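Local coordinates for protein galectin (Danio rerio, PDB 6E20) that probably binds beta-galactosides as a dimeric galectin of the galectin-1 type, a sugar-binding lectin linked to innate immunity in zebrafish, at residues A2-Q7 and V126-V131; I87-T90 and E95-V98. One frame throughout, in Å; residues are numbered along the deposited sequence.

Contact 1: A2-Q7 and V126-V131; sequences AGVLIQ and VRIQGV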
# COMPACT_ATOMS: atom_id res chain seq x y z
N ALA B 2 -16.25 0.19 -0.09
CA ALA B 2 -15.47 0.36 1.16
C ALA B 2 -14.00 0.69 0.87
O ALA B 2 -13.18 0.37 1.74
CB ALA B 2 -15.59 -0.88 2.01
N GLY B 3 -13.67 1.27 -0.30
CA GLY B 3 -12.39 1.95 -0.58
C GLY B 3 -11.19 1.04 -0.43
O GLY B 3 -11.36 -0.20 -0.34
N VAL B 4 -10.00 1.63 -0.37
CA VAL B 4 -8.68 0.94 -0.29
C VAL B 4 -8.38 0.62 1.18
O VAL B 4 -8.38 1.56 2.01
CB VAL B 4 -7.58 1.81 -0.93
CG1 VAL B 4 -6.20 1.20 -0.77
CG2 VAL B 4 -7.87 2.07 -2.41
N LEU B 5 -8.15 -0.65 1.50
CA LEU B 5 -7.83 -1.11 2.88
C LEU B 5 -6.41 -1.66 2.89
O LEU B 5 -6.08 -2.49 2.03
CB LEU B 5 -8.85 -2.16 3.33
CG LEU B 5 -8.72 -2.57 4.79
CD1 LEU B 5 -8.96 -1.37 5.69
CD2 LEU B 5 -9.68 -3.71 5.14
N ILE B 6 -5.57 -1.16 3.78
CA ILE B 6 -4.18 -1.67 3.95
C ILE B 6 -4.04 -2.13 5.40
O ILE B 6 -4.16 -1.26 6.29
CB ILE B 6 -3.16 -0.60 3.56
CG1 ILE B 6 -3.43 -0.16 2.12
CG2 ILE B 6 -1.74 -1.10 3.80
CD1 ILE B 6 -2.44 0.78 1.55
N GLN B 7 -3.77 -3.43 5.60
CA GLN B 7 -3.58 -4.01 6.95
C GLN B 7 -2.15 -4.52 7.11
O GLN B 7 -1.67 -5.26 6.23
CB GLN B 7 -4.59 -5.12 7.20
CG GLN B 7 -6.01 -4.59 7.29
CD GLN B 7 -7.01 -5.72 7.25
OE1 GLN B 7 -7.18 -6.38 6.23
NE2 GLN B 7 -7.66 -5.93 8.39
N VAL B 126 -11.53 8.98 -4.28
CA VAL B 126 -10.06 9.13 -4.53
C VAL B 126 -9.50 7.80 -5.01
O VAL B 126 -9.98 6.77 -4.55
CB VAL B 126 -9.34 9.61 -3.26
CG1 VAL B 126 -9.40 8.58 -2.15
CG2 VAL B 126 -7.91 10.04 -3.54
N ARG B 127 -8.51 7.84 -5.89
CA ARG B 127 -7.73 6.63 -6.27
C ARG B 127 -6.36 6.75 -5.61
O ARG B 127 -5.72 7.82 -5.71
CB ARG B 127 -7.69 6.40 -7.79
CG ARG B 127 -7.31 7.59 -8.65
CD ARG B 127 -7.57 7.26 -10.12
NE ARG B 127 -7.45 8.38 -11.05
CZ ARG B 127 -8.29 9.42 -11.11
NH1 ARG B 127 -9.30 9.53 -10.27
NH2 ARG B 127 -8.09 10.38 -12.00
N ILE B 128 -5.96 5.68 -4.92
CA ILE B 128 -4.64 5.62 -4.24
C ILE B 128 -3.67 4.88 -5.15
O ILE B 128 -3.90 3.70 -5.45
CB ILE B 128 -4.79 4.98 -2.85
CG1 ILE B 128 -5.80 5.74 -1.98
CG2 ILE B 128 -3.42 4.87 -2.19
CD1 ILE B 128 -5.43 7.19 -1.74
N GLN B 129 -2.63 5.58 -5.58
CA GLN B 129 -1.61 5.09 -6.52
C GLN B 129 -0.33 4.71 -5.77
O GLN B 129 0.47 3.98 -6.37
CB GLN B 129 -1.29 6.16 -7.56
CG GLN B 129 -2.52 6.66 -8.31
CD GLN B 129 -2.15 7.68 -9.37
OE1 GLN B 129 -1.35 8.60 -9.14
NE2 GLN B 129 -2.73 7.52 -10.55
N GLY B 130 -0.10 5.25 -4.56
CA GLY B 130 1.14 4.99 -3.82
C GLY B 130 0.98 5.11 -2.33
O GLY B 130 0.37 6.09 -1.87
N VAL B 131 1.47 4.11 -1.60
CA VAL B 131 1.67 4.14 -0.13
C VAL B 131 3.11 3.70 0.12
O VAL B 131 3.46 2.55 -0.25
CB VAL B 131 0.67 3.27 0.63
CG1 VAL B 131 0.78 3.48 2.14
CG2 VAL B 131 -0.74 3.57 0.17

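Contact 2: I87-T90 and E95-V98; sequences IKIT and EFLV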
# COMPACT_ATOMS: atom_id res chain seq x y z
N ILE B 87 1.00 13.59 -0.40
CA ILE B 87 0.88 13.98 1.04
C ILE B 87 1.90 13.17 1.84
O ILE B 87 2.08 11.96 1.56
CB ILE B 87 -0.55 13.71 1.53
CG1 ILE B 87 -1.58 14.57 0.79
CG2 ILE B 87 -0.67 13.86 3.03
CD1 ILE B 87 -3.01 14.06 0.96
N LYS B 88 2.57 13.83 2.79
CA LYS B 88 3.51 13.17 3.73
C LYS B 88 2.91 13.30 5.11
O LYS B 88 2.28 14.36 5.37
CB LYS B 88 4.91 13.80 3.68
CG LYS B 88 5.55 13.71 2.31
CD LYS B 88 7.04 13.79 2.35
CE LYS B 88 7.66 13.28 1.07
NZ LYS B 88 9.12 13.52 1.07
N ILE B 89 3.02 12.25 5.91
CA ILE B 89 2.57 12.22 7.33
C ILE B 89 3.73 11.68 8.15
O ILE B 89 4.18 10.55 7.87
CB ILE B 89 1.28 11.41 7.51
CG1 ILE B 89 0.19 11.93 6.57
CG2 ILE B 89 0.82 11.39 8.97
CD1 ILE B 89 -1.14 11.29 6.77
N THR B 90 4.19 12.50 9.09
CA THR B 90 5.14 12.14 10.16
C THR B 90 4.37 12.10 11.48
O THR B 90 3.48 12.95 11.68
CB THR B 90 6.24 13.21 10.23
OG1 THR B 90 6.79 13.33 8.91
CG2 THR B 90 7.31 12.85 11.22
N GLU B 95 1.84 14.15 18.19
CA GLU B 95 0.98 14.65 17.07
C GLU B 95 1.38 14.08 15.70
O GLU B 95 2.50 13.55 15.54
CB GLU B 95 0.89 16.18 17.06
CG GLU B 95 2.16 16.87 16.64
CD GLU B 95 2.12 18.39 16.49
OE1 GLU B 95 3.07 18.87 15.93
OE2 GLU B 95 1.19 19.09 16.98
N PHE B 96 0.44 14.16 14.76
CA PHE B 96 0.68 13.92 13.33
C PHE B 96 1.08 15.24 12.68
O PHE B 96 0.44 16.28 12.95
CB PHE B 96 -0.56 13.38 12.63
CG PHE B 96 -0.99 12.06 13.18
CD1 PHE B 96 -1.85 11.99 14.27
CD2 PHE B 96 -0.50 10.88 12.63
CE1 PHE B 96 -2.26 10.77 14.78
CE2 PHE B 96 -0.93 9.66 13.12
CZ PHE B 96 -1.80 9.61 14.20
N LEU B 97 2.08 15.19 11.81
CA LEU B 97 2.47 16.36 10.99
C LEU B 97 2.23 15.99 9.53
O LEU B 97 2.99 15.21 8.99
CB LEU B 97 3.94 16.71 11.24
CG LEU B 97 4.41 18.05 10.66
CD1 LEU B 97 4.40 18.05 9.14
CD2 LEU B 97 3.56 19.20 11.19
N VAL B 98 1.19 16.56 8.95
CA VAL B 98 0.83 16.37 7.52
C VAL B 98 1.50 17.47 6.72
O VAL B 98 1.21 18.65 6.99
CB VAL B 98 -0.69 16.40 7.32
CG1 VAL B 98 -1.06 16.12 5.87
CG2 VAL B 98 -1.37 15.45 8.27
O HOH W 1 4.86 15.37 7.22

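Contact 1: A2-Q7 and V126-V131
Val-4 and Ile-6 on strand 4-7 face Ile-128 and Val-131 on strand 126-133, and the contact between them is wholly apolar: no hydrogen bond passes from one segment to the other. Its tightest point is Ile-6 against Val-131, whose side chains reach toward each other tip to tip, with Ile-6 CD1 3.5 Å from Val-131 CG2. The far end of Ile-6 gets there because its chain runs on extended beyond CG1 (chi2 -174°), carrying CD1 well out from the backbone. The CG2 branch of Val-131 that receives it stands beside that residue's own backbone N. The second pair is looser: Val-4 CG2 lies 4.2 Å from Ile-128 CG1. Here a methylene does the touching, since the bend at chi2 of -60° turns CD1 of Ile-128 off to a place farther from Val-4. All four residues are buried, yet the two segments together bury only 147 Å², both sides summed, and their backbones stand well apart, with 7.3 Å between Val-4 CA and Ile-128 CA.

Backbone geometry decides which residues face inward. Val-4 and Ile-6 follow simple strand alternation, whereas Ile-128 and Val-131 are three residues apart and still point the same way. A classic beta bulge at Gln-129 and Gly-130, both opposite Thr-20, accounts for this shift.

The contact bridges the two sheets of the galectin beta-sandwich. Strand 4-7 pairs with strand 116-124, whose Phe-122 touches both Ile-6 and Ile-128, while strand 126-133 borders strand 16-23. Both segments also pair with strands of the second subunit, where Ile-6 packs on Ile-6 of that chain, so the two sheets run on across the dimer interface.

Contact 2: I87-T90 and E95-V98
A beta hairpin of the five-stranded sheet in the galectin sandwich brings strands 85-91 and 95-99 together, their short segments running antiparallel at 157° with axes 4.6 Å apart. Thr-90 and Leu-97 form the hydrogen-bonded pair. Leu-97 N gives a short, straight bond of 2.6 Å to Thr-90 O, arriving nearly along the C=O axis, and Thr-90 N returns a bond of 3.0 Å to Leu-97 O. In this second bond the donor nitrogen sits 28° from the plane of the carbonyl. Ile-89 and Val-98 make the neighbouring non-hydrogen-bonded pair, flanked by CA-H...O contacts such as Val-98 CA to Lys-88 O.

On the buried face, Ile-87, Ile-89, Phe-96 and Val-98 form an apolar patch. With chi1 of -176° Val-98 places CG1 opposite its backbone N and beside its carbonyl carbon, and this branch comes within 3.7 Å of Ile-87 CG2, the two side chains crossing at a slant. Ile-89 CG2 approaches the Phe-96 ring at its edge, near the ring plane, 3.9 Å from CD2. This face packs on strand 40-47: Ile-89 and Phe-96 meet Leu-43, and Val-98 meets Met-45.

Thr-90 and Leu-97 project from the other face of the sheet. There Thr-90 OG1 lies 3.3 Å from a water, and that water donates a 2.6 Å hydrogen bond to Leu-97 O, the same carbonyl oxygen that accepts Thr-90 N.

In the fold
Soon after its N terminus the chain enters strand 4-7, and contact 1 is completed only when strand 126-133 arrives, 118 residues later, so it closes a loop spanning almost the entire sandwich. Contact 2 lies within that span and is local, closing the tight turn between strands 85-91 and 95-99. Nothing crosses: the short loop is wholly contained in the long one. Both contacts reach the five-stranded sheet, where strand 16-23 lies between strand 126-133 of contact 1 and strand 85-91 of contact 2. Their centres are about 17 Å apart. Contact 1 joins the first and last strands from one sheet to the other, at the dimer interface; contact 2 zips neighbouring strands within one sheet.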